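Local coordinates for isomaltodextranase (Arthrobacter globiformis, PDB 5AWO), which hydrolyses alpha-1,6-glucosidic linkages in dextran-like polysaccharides, releasing successive isomaltose units from the non-reducing chain ends, at residues Tyr40-Gly45 against Gly315-Ala320; Pro156-Ala161 against Val217-Gly222; Lys375-Ser380 against Ala478-Trp483; Phe518-Pro523 against Ile580-Gly585. All blocks are in the same frame, centred on the assembly; numbering follows the deposited sequence.

Contact 1: Tyr40-Gly45 against Gly315-Ala320; sequences YWNIYG and GDFMRA
At the C-terminal ends of two strands of the TIM barrel, 39-42 and 312-314, the ring of Phe317 packs against both Asn42 and Tyr44. Its CG stands anti to the carbonyl carbon (chi1 -57°), which sends the ring across to the other segment. The Asn42 amide stacks on it with planes 28° apart, Asn42 CG lying 3.5 Å from Phe317 CZ. Next to the amide, Phe317 CD2 sits over one face of the Tyr44 ring, 3.5 Å from Tyr44 CG, the two rings meeting obliquely at 42°. A capping bond holds the amide in place: Tyr44 N donates to a lone pair of Asn42 OD1 (2.9 Å) where the helix 44-50 begins. Tyr44 comes within about 8 Å of Asp201, the probable nucleophile, side chain to side chain. Arg319 packs more loosely, its NH2 staying 4.0 Å from Gly45 O; Asp271 holds both Tyr44 OH, through its N, and Arg319 NH1, through its O. On the Tyr40 side direct contact is limited to Tyr40 OH at the Phe317 ring edge, and water joins the segments: it takes a hydrogen bond from Tyr40 OH (2.7 Å), which also bonds to Tyr197 OH, and gives one to Asp316 O (3.0 Å).

Contact 2: Pro156-Ala161 against Val217-Gly222; sequences PGDFFA and VNAPHG
The oxygen of water 2 is gripped by three hydrogen bonds: it donates to Asp158 OD1 (2.8 Å) and to Phe159 O (2.8 Å), and accepts from Ala219 N (3.0 Å), so that it ties the two backbones together. The other carboxylate oxygen carries the direct link. His221 NE2 donates to Asp158 OD2 at 2.6 Å and 166°, on the syn lone pair, and the two groups meet tip to tip with carboxylate and imidazole planes 8° apart. Because His221 ND1 is bonded to the carbonyl oxygen of Tyr206, both ring nitrogens face acceptors, consistent with a protonated, positively charged imidazole beside the acid. Asp158 gets there with CG anti to its backbone N (chi1 -175°), from the centre of an inverse gamma turn closed by a weak bond from Phe159 N to Gly157 O. Ala219 CB packs against the carboxylate from one side of its plane, 3.6 Å from Asp158 OD1, and Asn218 CB lies 3.3 Å from Phe159 O. At the far end Ala161 CA makes a CA-H...O contact with Val217 O (3.3 Å). Phe160 turns the other way, its side chain about 7 Å from that of Asp201, the probable nucleophile. Both segments belong to excursions between barrel strands: the short, weakly bonded strand at about 158-159 runs beside strand 169-172, Trp205 of helix 203-208 covers Ala161, Val217 and Asn218, and Gly222 is the N-cap of helix 223-237.

Contact 3: Lys375-Ser380 against Ala478-Trp483; sequences KPLYRS and AAFAAW
Charge and hydrogen bonding centre on Lys375 NZ. It donates to Ala481 O (2.8 Å), in the plane of that carbonyl, and to water 3, which also accepts from Trp483 N; Asn306 OD1 is a further partner. The chain runs extended as far as CE and then bends at its last torsion (chi4 64°), which swings the ammonium toward the carbonyl. On the way it lies over the indole of Trp483: Lys375 CE makes a CH-pi contact 3.5 Å from the centroid of the six-membered ring, and Lys375 NZ follows as a cation-pi partner at 4.4 Å from the same centroid. The indole itself is held by its own segment, Trp483 NE1 donating almost straight to Ala478 O (3.0 Å, 173°), an oxygen that also accepts from Ala481 N. The lysine's contacts join the beta-sandwich domain that follows the barrel (the alpha-galactosidase C-terminal type), through its strand 375-378, to the CBM35 module, whose edge strand 482-484 carries Trp483. Aromatic contact comes from Tyr378, in a T-shaped pair with Trp483: the indole edge points at the tyrosine face, planes 80° apart, with Trp483 CH2 3.7 Å from Tyr378 CE2. The hydroxyl of Tyr378 is bonded to Ser303 OG. Apolar packing gathers round Phe480, where Leu377 CD1 meets Phe480 CZ at the ring edge (4.0 Å) and Trp405 makes an edge-to-face contact with the ring. One polar atom, Lys375 O, approaches that edge in plane, 3.9 Å from Phe480 CE1.

Contact 4: Phe518-Pro523 against Ile580-Gly585; sequences FAVQVP and ITLDAG
Val522 and Gly585 form an antiparallel hydrogen-bonded pair, the touching chain ends running 78° apart, with Val522 N donating to a lone pair of Gly585 O (3.0 Å) and Gly585 N to Val522 O at a very short 2.3 Å. Gly585 O also receives a CA-H...O contact from Gln521 CA (3.2 Å). Leu582 meets two valines: its CD1 lies 3.9 Å from Val522 CG1 and 4.1 Å from Val520 CG2, crossing both side chains at about a right angle. Tyr528 touches Leu582 and Val522, extending this apolar patch inside the CBM35 beta-sandwich. Gln521 starts out away from the other segment, its CG anti to the backbone N, and bends at chi2 (88°), so that its amide lies along Gly585, NE2 3.2 Å from Gly585 CA. On the exposed side Ala584 CB lies 3.2 Å from Pro523 O. The chain leaves strand 574-582 at Leu582, crosses between the sheets of the sandwich, and enters strand 585-592 at Gly585. The polar grip is entirely backbone to backbone, with apolar packing among Leu582, Val520 and Val522; at the positive phi of Gly585 (89°) and its accompanying psi a CB would jam against the preceding carbonyl oxygen, so glycine suits the position.

Overall arrangement
Contacts 1 and 2 belong to the catalytic barrel, contact 2 nested within the loop that contact 1 closes, with nearest atoms about 13 Å apart. Both combine buried groups with a bridging water, but contact 1 is ring-and-amide packing at strand ends, whereas contact 2 rests on a histidine-carboxylate bond between excursions. Contact 3 is also buried and joins two beta domains through a lysine and aromatic rings. Contact 4, partly exposed, is backbone pairing inside the carbohydrate-binding module. Contacts 3 and 4 share a sheet, strands 482-484 and 515-522 being neighbours, and touch where Ala481 CB meets Phe518 CE1 at 3.7 Å. Contacts 2 and 4 are farthest apart, centres about 49 Å.

Contact 1: Tyr40-Gly45 against Gly315-Ala320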
loop_
_atom_site.group_PDB
_atom_site.type_symbol
_atom_site.label_atom_id
_atom_site.label_comp_id
_atom_site.label_asym_id
_atom_site.label_seq_id
_atom_site.Cartn_x
_atom_site.Cartn_y
_atom_site.Cartn_z
ATOM N N TYR A 40 8.597 -3.460 -9.772
ATOM C CA TYR A 40 8.210 -4.188 -10.959
ATOM C C TYR A 40 8.208 -3.352 -12.213
ATOM O O TYR A 40 8.388 -2.113 -12.136
ATOM C CB TYR A 40 6.880 -4.930 -10.769
ATOM C CG TYR A 40 5.575 -4.133 -10.679
ATOM C CD1 TYR A 40 5.187 -3.512 -9.494
ATOM C CD2 TYR A 40 4.701 -4.056 -11.754
ATOM C CE1 TYR A 40 3.946 -2.876 -9.396
ATOM C CE2 TYR A 40 3.487 -3.419 -11.650
ATOM C CZ TYR A 40 3.111 -2.837 -10.475
ATOM O OH TYR A 40 1.872 -2.216 -10.384
ATOM N N TRP A 41 8.031 -4.007 -13.353
ATOM C CA TRP A 41 7.795 -3.374 -14.633
ATOM C C TRP A 41 6.459 -3.796 -15.155
ATOM O O TRP A 41 6.012 -4.940 -14.910
ATOM C CB TRP A 41 8.855 -3.798 -15.645
ATOM C CG TRP A 41 8.681 -3.259 -17.020
ATOM C CD1 TRP A 41 9.078 -2.030 -17.486
ATOM C CD2 TRP A 41 8.065 -3.918 -18.126
ATOM N NE1 TRP A 41 8.728 -1.884 -18.790
ATOM C CE2 TRP A 41 8.122 -3.039 -19.224
ATOM C CE3 TRP A 41 7.474 -5.189 -18.294
ATOM C CZ2 TRP A 41 7.596 -3.368 -20.473
ATOM C CZ3 TRP A 41 6.976 -5.517 -19.544
ATOM C CH2 TRP A 41 7.057 -4.620 -20.614
ATOM N N ASN A 42 5.789 -2.887 -15.835
ATOM C CA ASN A 42 4.478 -3.152 -16.414
ATOM C C ASN A 42 4.417 -2.725 -17.869
ATOM O O ASN A 42 5.041 -1.746 -18.248
ATOM C CB ASN A 42 3.404 -2.435 -15.574
ATOM C CG ASN A 42 1.977 -2.766 -16.009
ATOM O OD1 ASN A 42 1.484 -2.280 -17.003
ATOM N ND2 ASN A 42 1.272 -3.586 -15.192
ATOM N N ILE A 43 3.649 -3.460 -18.670
ATOM C CA ILE A 43 3.520 -3.240 -20.101
ATOM C C ILE A 43 2.760 -1.962 -20.484
ATOM O O ILE A 43 2.612 -1.681 -21.651
ATOM C CB ILE A 43 2.801 -4.439 -20.807
ATOM C CG1 ILE A 43 1.316 -4.521 -20.413
ATOM C CG2 ILE A 43 3.531 -5.746 -20.541
ATOM C CD1 ILE A 43 0.468 -5.407 -21.294
ATOM N N TYR A 44 2.284 -1.185 -19.510
ATOM C CA TYR A 44 1.427 -0.025 -19.810
ATOM C C TYR A 44 2.105 1.004 -20.718
ATOM O O TYR A 44 1.427 1.633 -21.507
ATOM C CB TYR A 44 1.042 0.631 -18.500
ATOM C CG TYR A 44 0.026 1.741 -18.548
ATOM C CD1 TYR A 44 -1.338 1.465 -18.474
ATOM C CD2 TYR A 44 0.423 3.107 -18.607
ATOM C CE1 TYR A 44 -2.279 2.480 -18.474
ATOM C CE2 TYR A 44 -0.511 4.113 -18.581
ATOM C CZ TYR A 44 -1.845 3.811 -18.501
ATOM O OH TYR A 44 -2.761 4.831 -18.464
ATOM N N GLY A 45 3.431 1.157 -20.637
ATOM C CA GLY A 45 4.135 2.100 -21.493
ATOM C C GLY A 45 4.063 1.731 -22.950
ATOM O O GLY A 45 4.175 2.601 -23.813
ATOM N N GLY A 315 0.599 4.342 -6.238
ATOM C CA GLY A 315 0.595 5.513 -7.105
ATOM C C GLY A 315 0.700 5.225 -8.579
ATOM O O GLY A 315 0.961 6.130 -9.363
ATOM N N ASP A 316 0.480 3.973 -8.973
ATOM C CA ASP A 316 0.396 3.551 -10.372
ATOM C C ASP A 316 1.763 3.458 -11.021
ATOM O O ASP A 316 2.695 2.941 -10.378
ATOM C CB ASP A 316 -0.642 4.350 -11.183
ATOM C CG ASP A 316 -1.222 3.540 -12.327
ATOM O OD1 ASP A 316 -1.543 2.352 -12.105
ATOM O OD2 ASP A 316 -1.428 4.130 -13.430
ATOM N N PHE A 317 1.918 3.929 -12.257
ATOM C CA PHE A 317 3.098 3.642 -13.047
ATOM C C PHE A 317 3.952 4.865 -13.249
ATOM O O PHE A 317 3.418 5.970 -13.418
ATOM C CB PHE A 317 2.701 3.120 -14.432
ATOM C CG PHE A 317 1.826 1.910 -14.376
ATOM C CD1 PHE A 317 2.173 0.818 -13.589
ATOM C CD2 PHE A 317 0.667 1.846 -15.110
ATOM C CE1 PHE A 317 1.342 -0.307 -13.521
ATOM C CE2 PHE A 317 -0.150 0.712 -15.064
ATOM C CZ PHE A 317 0.175 -0.352 -14.251
ATOM N N MET A 318 5.259 4.657 -13.143
ATOM C CA MET A 318 6.251 5.693 -13.435
ATOM C C MET A 318 6.606 5.651 -14.923
ATOM O O MET A 318 7.047 4.624 -15.440
ATOM C CB MET A 318 7.498 5.518 -12.569
ATOM C CG MET A 318 7.203 5.754 -11.112
ATOM S SD MET A 318 8.653 5.698 -10.062
ATOM C CE MET A 318 8.924 3.935 -9.993
ATOM N N ARG A 319 6.414 6.794 -15.581
ATOM C CA ARG A 319 6.671 6.931 -17.016
ATOM C C ARG A 319 7.749 8.044 -17.160
ATOM O O ARG A 319 7.459 9.234 -17.361
ATOM C CB ARG A 319 5.398 7.245 -17.777
ATOM C CG ARG A 319 4.282 6.203 -17.612
ATOM C CD ARG A 319 3.169 6.373 -18.656
ATOM N NE ARG A 319 3.727 6.072 -19.954
ATOM C CZ ARG A 319 3.299 6.531 -21.123
ATOM N NH1 ARG A 319 2.168 7.217 -21.252
ATOM N NH2 ARG A 319 4.016 6.243 -22.194
ATOM N N ALA A 320 8.987 7.665 -16.903
ATOM C CA ALA A 320 10.047 8.692 -16.720
ATOM C C ALA A 320 10.184 9.614 -17.916
ATOM O O ALA A 320 10.369 10.834 -17.768
ATOM C CB ALA A 320 11.382 8.042 -16.419
HETATM O O HOH W 1 1.915 0.232 -9.302
#

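Contact 2: Pro156-Ala161 against Val217-Gly222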
loop_
_atom_site.group_PDB
_atom_site.type_symbol
_atom_site.label_atom_id
_atom_site.label_comp_id
_atom_site.label_asym_id
_atom_site.label_seq_id
_atom_site.Cartn_x
_atom_site.Cartn_y
_atom_site.Cartn_z
ATOM N N PRO A 156 -27.439 -13.510 -18.339
ATOM C CA PRO A 156 -27.445 -13.121 -19.741
ATOM C C PRO A 156 -27.346 -11.605 -19.917
ATOM O O PRO A 156 -28.041 -10.863 -19.236
ATOM C CB PRO A 156 -28.803 -13.639 -20.240
ATOM C CG PRO A 156 -29.047 -14.834 -19.399
ATOM C CD PRO A 156 -28.478 -14.525 -18.042
ATOM N N GLY A 157 -26.452 -11.173 -20.800
ATOM C CA GLY A 157 -26.278 -9.761 -21.073
ATOM C C GLY A 157 -25.402 -8.977 -20.111
ATOM O O GLY A 157 -25.141 -7.815 -20.365
ATOM N N ASP A 158 -24.932 -9.606 -19.032
ATOM C CA ASP A 158 -24.239 -8.871 -17.950
ATOM C C ASP A 158 -22.740 -8.787 -18.297
ATOM O O ASP A 158 -21.894 -9.443 -17.682
ATOM C CB ASP A 158 -24.500 -9.548 -16.588
ATOM C CG ASP A 158 -23.921 -8.786 -15.408
ATOM O OD1 ASP A 158 -23.329 -7.705 -15.586
ATOM O OD2 ASP A 158 -24.052 -9.274 -14.270
ATOM N N PHE A 159 -22.440 -7.998 -19.327
ATOM C CA PHE A 159 -21.090 -7.813 -19.834
ATOM C C PHE A 159 -20.376 -6.696 -19.107
ATOM O O PHE A 159 -20.966 -5.658 -18.746
ATOM C CB PHE A 159 -21.066 -7.467 -21.323
ATOM C CG PHE A 159 -21.523 -8.599 -22.187
ATOM C CD1 PHE A 159 -20.750 -9.750 -22.323
ATOM C CD2 PHE A 159 -22.723 -8.526 -22.848
ATOM C CE1 PHE A 159 -21.180 -10.813 -23.111
ATOM C CE2 PHE A 159 -23.143 -9.580 -23.659
ATOM C CZ PHE A 159 -22.381 -10.713 -23.783
ATOM N N PHE A 160 -19.099 -6.945 -18.854
ATOM C CA PHE A 160 -18.185 -5.871 -18.499
ATOM C C PHE A 160 -18.269 -4.780 -19.561
ATOM O O PHE A 160 -18.161 -5.059 -20.759
ATOM C CB PHE A 160 -16.767 -6.449 -18.429
ATOM C CG PHE A 160 -15.686 -5.404 -18.396
ATOM C CD1 PHE A 160 -15.576 -4.549 -17.315
ATOM C CD2 PHE A 160 -14.811 -5.285 -19.433
ATOM C CE1 PHE A 160 -14.578 -3.577 -17.286
ATOM C CE2 PHE A 160 -13.820 -4.325 -19.421
ATOM C CZ PHE A 160 -13.712 -3.466 -18.344
ATOM N N ALA A 161 -18.448 -3.538 -19.108
ATOM C CA ALA A 161 -18.497 -2.365 -20.001
ATOM C C ALA A 161 -19.654 -2.404 -20.996
ATOM O O ALA A 161 -19.575 -1.780 -22.044
ATOM C CB ALA A 161 -17.163 -2.166 -20.720
ATOM N N VAL A 217 -21.639 2.357 -16.916
ATOM C CA VAL A 217 -20.803 1.536 -17.781
ATOM C C VAL A 217 -21.273 0.086 -17.903
ATOM O O VAL A 217 -21.056 -0.541 -18.929
ATOM C CB VAL A 217 -19.332 1.581 -17.342
ATOM C CG1 VAL A 217 -18.772 2.973 -17.615
ATOM C CG2 VAL A 217 -19.157 1.188 -15.892
ATOM N N ASN A 218 -21.855 -0.457 -16.833
ATOM C CA ASN A 218 -22.456 -1.797 -16.884
ATOM C C ASN A 218 -23.416 -2.008 -15.719
ATOM O O ASN A 218 -23.684 -1.073 -14.961
ATOM C CB ASN A 218 -21.373 -2.890 -17.012
ATOM C CG ASN A 218 -20.390 -2.940 -15.852
ATOM O OD1 ASN A 218 -20.771 -3.052 -14.663
ATOM N ND2 ASN A 218 -19.131 -2.916 -16.193
ATOM N N ALA A 219 -23.967 -3.215 -15.595
ATOM C CA ALA A 219 -24.832 -3.525 -14.466
ATOM C C ALA A 219 -24.097 -3.406 -13.139
ATOM O O ALA A 219 -22.931 -3.799 -13.050
ATOM C CB ALA A 219 -25.394 -4.933 -14.607
ATOM N N PRO A 220 -24.766 -2.899 -12.088
ATOM C CA PRO A 220 -24.220 -2.961 -10.749
ATOM C C PRO A 220 -24.315 -4.384 -10.181
ATOM O O PRO A 220 -25.206 -5.146 -10.581
ATOM C CB PRO A 220 -25.114 -2.003 -9.964
ATOM C CG PRO A 220 -26.435 -2.157 -10.628
ATOM C CD PRO A 220 -26.138 -2.340 -12.080
ATOM N N HIS A 221 -23.469 -4.713 -9.223
ATOM C CA HIS A 221 -23.569 -6.009 -8.525
ATOM C C HIS A 221 -23.764 -5.924 -7.036
ATOM O O HIS A 221 -24.058 -6.941 -6.398
ATOM C CB HIS A 221 -22.401 -6.905 -8.930
ATOM C CG HIS A 221 -22.406 -7.173 -10.390
ATOM N ND1 HIS A 221 -21.860 -6.304 -11.305
ATOM C CD2 HIS A 221 -23.042 -8.126 -11.117
ATOM C CE1 HIS A 221 -22.098 -6.743 -12.527
ATOM N NE2 HIS A 221 -22.823 -7.849 -12.439
ATOM N N GLY A 222 -23.645 -4.707 -6.479
ATOM C CA GLY A 222 -24.011 -4.446 -5.095
ATOM C C GLY A 222 -22.893 -4.632 -4.092
ATOM O O GLY A 222 -21.897 -5.330 -4.339
HETATM O O HOH W 2 -23.375 -5.541 -17.344
#

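Contact 3: Lys375-Ser380 against Ala478-Trp483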
loop_
_atom_site.group_PDB
_atom_site.type_symbol
_atom_site.label_atom_id
_atom_site.label_comp_id
_atom_site.label_asym_id
_atom_site.label_seq_id
_atom_site.Cartn_x
_atom_site.Cartn_y
_atom_site.Cartn_z
ATOM N N LYS A 375 4.245 9.149 6.057
ATOM C CA LYS A 375 3.024 9.917 6.121
ATOM C C LYS A 375 3.337 11.355 5.753
ATOM O O LYS A 375 4.431 11.838 6.004
ATOM C CB LYS A 375 2.374 9.852 7.520
ATOM C CG LYS A 375 1.465 8.633 7.695
ATOM C CD LYS A 375 0.889 8.501 9.113
ATOM C CE LYS A 375 -0.283 7.527 9.215
ATOM N NZ LYS A 375 0.103 6.139 8.911
ATOM N N PRO A 376 2.352 12.054 5.168
ATOM C CA PRO A 376 2.473 13.504 5.038
ATOM C C PRO A 376 2.492 14.101 6.433
ATOM O O PRO A 376 1.978 13.456 7.373
ATOM C CB PRO A 376 1.179 13.901 4.317
ATOM C CG PRO A 376 0.192 12.877 4.822
ATOM C CD PRO A 376 0.975 11.600 4.946
ATOM N N LEU A 377 3.039 15.293 6.606
ATOM C CA LEU A 377 2.935 15.914 7.922
ATOM C C LEU A 377 1.464 16.210 8.233
ATOM O O LEU A 377 0.809 16.940 7.519
ATOM C CB LEU A 377 3.741 17.205 7.970
ATOM C CG LEU A 377 3.879 17.872 9.334
ATOM C CD1 LEU A 377 4.628 16.977 10.314
ATOM C CD2 LEU A 377 4.574 19.213 9.165
ATOM N N TYR A 378 0.947 15.634 9.314
ATOM C CA TYR A 378 -0.423 15.926 9.732
ATOM C C TYR A 378 -0.490 17.292 10.403
ATOM O O TYR A 378 0.400 17.617 11.205
ATOM C CB TYR A 378 -0.980 14.821 10.649
ATOM C CG TYR A 378 -1.571 13.664 9.865
ATOM C CD1 TYR A 378 -0.810 12.955 8.941
ATOM C CD2 TYR A 378 -2.908 13.317 9.999
ATOM C CE1 TYR A 378 -1.343 11.897 8.220
ATOM C CE2 TYR A 378 -3.453 12.265 9.262
ATOM C CZ TYR A 378 -2.659 11.574 8.358
ATOM O OH TYR A 378 -3.223 10.537 7.632
ATOM N N ARG A 379 -1.492 18.064 10.018
ATOM C CA ARG A 379 -1.723 19.436 10.481
ATOM C C ARG A 379 -3.006 19.525 11.327
ATOM O O ARG A 379 -3.147 20.441 12.150
ATOM C CB ARG A 379 -1.716 20.410 9.292
ATOM C CG ARG A 379 -0.386 20.352 8.535
ATOM C CD ARG A 379 -0.191 21.431 7.487
ATOM N NE ARG A 379 -1.007 21.235 6.287
ATOM C CZ ARG A 379 -0.831 21.867 5.133
ATOM N NH1 ARG A 379 0.164 22.745 4.982
ATOM N NH2 ARG A 379 -1.627 21.589 4.105
ATOM N N SER A 380 -3.939 18.591 11.142
ATOM C CA SER A 380 -5.128 18.501 11.988
ATOM C C SER A 380 -5.722 17.107 11.884
ATOM O O SER A 380 -5.237 16.273 11.108
ATOM C CB SER A 380 -6.145 19.563 11.614
ATOM O OG SER A 380 -6.943 19.155 10.512
ATOM N N ALA A 478 4.104 7.870 17.588
ATOM C CA ALA A 478 2.877 7.190 17.173
ATOM C C ALA A 478 2.228 7.875 15.975
ATOM O O ALA A 478 1.569 7.205 15.164
ATOM C CB ALA A 478 1.886 7.125 18.340
ATOM N N ALA A 479 2.424 9.184 15.851
ATOM C CA ALA A 479 1.788 9.971 14.779
ATOM C C ALA A 479 2.351 9.627 13.399
ATOM O O ALA A 479 1.732 9.998 12.404
ATOM C CB ALA A 479 1.900 11.457 15.038
ATOM N N PHE A 480 3.492 8.950 13.358
ATOM C CA PHE A 480 4.071 8.483 12.088
ATOM C C PHE A 480 4.001 6.984 11.888
ATOM O O PHE A 480 4.524 6.480 10.915
ATOM C CB PHE A 480 5.509 9.007 11.948
ATOM C CG PHE A 480 5.562 10.441 11.538
ATOM C CD1 PHE A 480 5.441 10.773 10.193
ATOM C CD2 PHE A 480 5.683 11.466 12.462
ATOM C CE1 PHE A 480 5.440 12.078 9.774
ATOM C CE2 PHE A 480 5.694 12.785 12.040
ATOM C CZ PHE A 480 5.552 13.091 10.702
ATOM N N ALA A 481 3.360 6.251 12.817
ATOM C CA ALA A 481 3.202 4.816 12.737
ATOM C C ALA A 481 1.933 4.441 11.969
ATOM O O ALA A 481 1.338 5.298 11.333
ATOM C CB ALA A 481 3.189 4.218 14.150
ATOM N N ALA A 482 1.584 3.152 12.007
ATOM C CA ALA A 482 0.403 2.631 11.350
ATOM C C ALA A 482 -0.778 2.642 12.298
ATOM O O ALA A 482 -0.644 2.192 13.436
ATOM C CB ALA A 482 0.660 1.227 10.832
ATOM N N TRP A 483 -1.925 3.097 11.819
ATOM C CA TRP A 483 -3.159 3.205 12.585
ATOM C C TRP A 483 -4.223 2.279 12.025
ATOM O O TRP A 483 -4.404 2.208 10.813
ATOM C CB TRP A 483 -3.733 4.614 12.555
ATOM C CG TRP A 483 -2.739 5.705 12.806
ATOM C CD1 TRP A 483 -1.659 5.648 13.627
ATOM C CD2 TRP A 483 -2.717 6.998 12.201
ATOM N NE1 TRP A 483 -0.967 6.827 13.582
ATOM C CE2 TRP A 483 -1.610 7.686 12.732
ATOM C CE3 TRP A 483 -3.550 7.662 11.291
ATOM C CZ2 TRP A 483 -1.270 8.976 12.336
ATOM C CZ3 TRP A 483 -3.220 8.936 10.908
ATOM C CH2 TRP A 483 -2.093 9.597 11.450
HETATM O O HOH W 3 -2.143 4.291 9.122
#

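Contact 4: Phe518-Pro523 against Ile580-Gly585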
loop_
_atom_site.group_PDB
_atom_site.type_symbol
_atom_site.label_atom_id
_atom_site.label_comp_id
_atom_site.label_asym_id
_atom_site.label_seq_id
_atom_site.Cartn_x
_atom_site.Cartn_y
_atom_site.Cartn_z
ATOM N N PHE A 518 3.836 -0.614 15.197
ATOM C CA PHE A 518 5.217 -0.162 15.020
ATOM C C PHE A 518 6.042 -1.322 14.509
ATOM O O PHE A 518 5.900 -2.460 14.977
ATOM C CB PHE A 518 5.842 0.285 16.353
ATOM C CG PHE A 518 5.107 1.385 17.047
ATOM C CD1 PHE A 518 5.431 2.717 16.819
ATOM C CD2 PHE A 518 4.126 1.089 17.987
ATOM C CE1 PHE A 518 4.786 3.736 17.482
ATOM C CE2 PHE A 518 3.470 2.101 18.648
ATOM C CZ PHE A 518 3.789 3.428 18.406
ATOM N N ALA A 519 6.949 -1.050 13.573
ATOM C CA ALA A 519 7.940 -2.017 13.181
ATOM C C ALA A 519 9.228 -1.705 13.897
ATOM O O ALA A 519 9.696 -0.586 13.869
ATOM C CB ALA A 519 8.169 -1.975 11.682
ATOM N N VAL A 520 9.818 -2.718 14.521
ATOM C CA VAL A 520 11.037 -2.519 15.292
ATOM C C VAL A 520 12.037 -3.610 14.914
ATOM O O VAL A 520 11.666 -4.762 14.725
ATOM C CB VAL A 520 10.766 -2.531 16.827
ATOM C CG1 VAL A 520 9.651 -1.579 17.204
ATOM C CG2 VAL A 520 10.446 -3.920 17.319
ATOM N N GLN A 521 13.301 -3.220 14.802
ATOM C CA GLN A 521 14.383 -4.143 14.459
ATOM C C GLN A 521 15.328 -4.225 15.669
ATOM O O GLN A 521 15.733 -3.192 16.198
ATOM C CB GLN A 521 15.122 -3.646 13.213
ATOM C CG GLN A 521 16.003 -4.679 12.510
ATOM C CD GLN A 521 15.275 -5.524 11.470
ATOM O OE1 GLN A 521 14.112 -5.288 11.169
ATOM N NE2 GLN A 521 15.963 -6.527 10.931
ATOM N N VAL A 522 15.606 -5.450 16.124
ATOM C CA VAL A 522 16.571 -5.700 17.224
ATOM C C VAL A 522 17.560 -6.809 16.837
ATOM O O VAL A 522 17.286 -7.602 15.948
ATOM C CB VAL A 522 15.880 -6.085 18.565
ATOM C CG1 VAL A 522 15.142 -4.899 19.162
ATOM C CG2 VAL A 522 14.951 -7.259 18.379
ATOM N N PRO A 523 18.717 -6.879 17.524
ATOM C CA PRO A 523 19.796 -7.828 17.153
ATOM C C PRO A 523 19.699 -9.327 17.532
ATOM O O PRO A 523 20.358 -10.121 16.871
ATOM C CB PRO A 523 21.045 -7.206 17.789
ATOM C CG PRO A 523 20.544 -6.317 18.868
ATOM C CD PRO A 523 19.201 -5.821 18.422
ATOM N N ILE A 580 9.178 -6.313 27.034
ATOM C CA ILE A 580 8.609 -6.981 25.889
ATOM C C ILE A 580 9.659 -7.936 25.338
ATOM O O ILE A 580 10.837 -7.579 25.259
ATOM C CB ILE A 580 8.123 -5.931 24.857
ATOM C CG1 ILE A 580 7.251 -6.581 23.790
ATOM C CG2 ILE A 580 9.297 -5.179 24.242
ATOM C CD1 ILE A 580 6.512 -5.567 22.932
ATOM N N THR A 581 9.257 -9.156 25.019
ATOM C CA THR A 581 10.160 -10.109 24.400
ATOM C C THR A 581 10.148 -9.848 22.895
ATOM O O THR A 581 9.135 -10.114 22.251
ATOM C CB THR A 581 9.840 -11.590 24.774
ATOM O OG1 THR A 581 8.483 -11.960 24.455
ATOM C CG2 THR A 581 10.046 -11.788 26.278
ATOM N N LEU A 582 11.257 -9.288 22.382
ATOM C CA LEU A 582 11.476 -9.061 20.923
ATOM C C LEU A 582 12.536 -10.023 20.395
ATOM O O LEU A 582 13.488 -10.377 21.105
ATOM C CB LEU A 582 11.914 -7.614 20.637
ATOM C CG LEU A 582 11.067 -6.488 21.203
ATOM C CD1 LEU A 582 11.760 -5.154 21.016
ATOM C CD2 LEU A 582 9.672 -6.479 20.590
ATOM N N ASP A 583 12.375 -10.466 19.149
ATOM C CA ASP A 583 13.308 -11.392 18.525
ATOM C C ASP A 583 14.281 -10.596 17.661
ATOM O O ASP A 583 14.037 -9.425 17.390
ATOM C CB ASP A 583 12.567 -12.484 17.709
ATOM C CG ASP A 583 11.979 -13.613 18.584
ATOM O OD1 ASP A 583 12.292 -13.662 19.784
ATOM O OD2 ASP A 583 11.212 -14.503 18.079
ATOM N N ALA A 584 15.407 -11.209 17.289
ATOM C CA ALA A 584 16.388 -10.561 16.428
ATOM C C ALA A 584 15.695 -10.201 15.120
ATOM O O ALA A 584 14.975 -11.008 14.577
ATOM C CB ALA A 584 17.552 -11.490 16.120
ATOM N N GLY A 585 15.947 -9.005 14.632
ATOM C CA GLY A 585 15.421 -8.588 13.346
ATOM C C GLY A 585 14.066 -7.966 13.548
ATOM O O GLY A 585 13.858 -7.265 14.525
#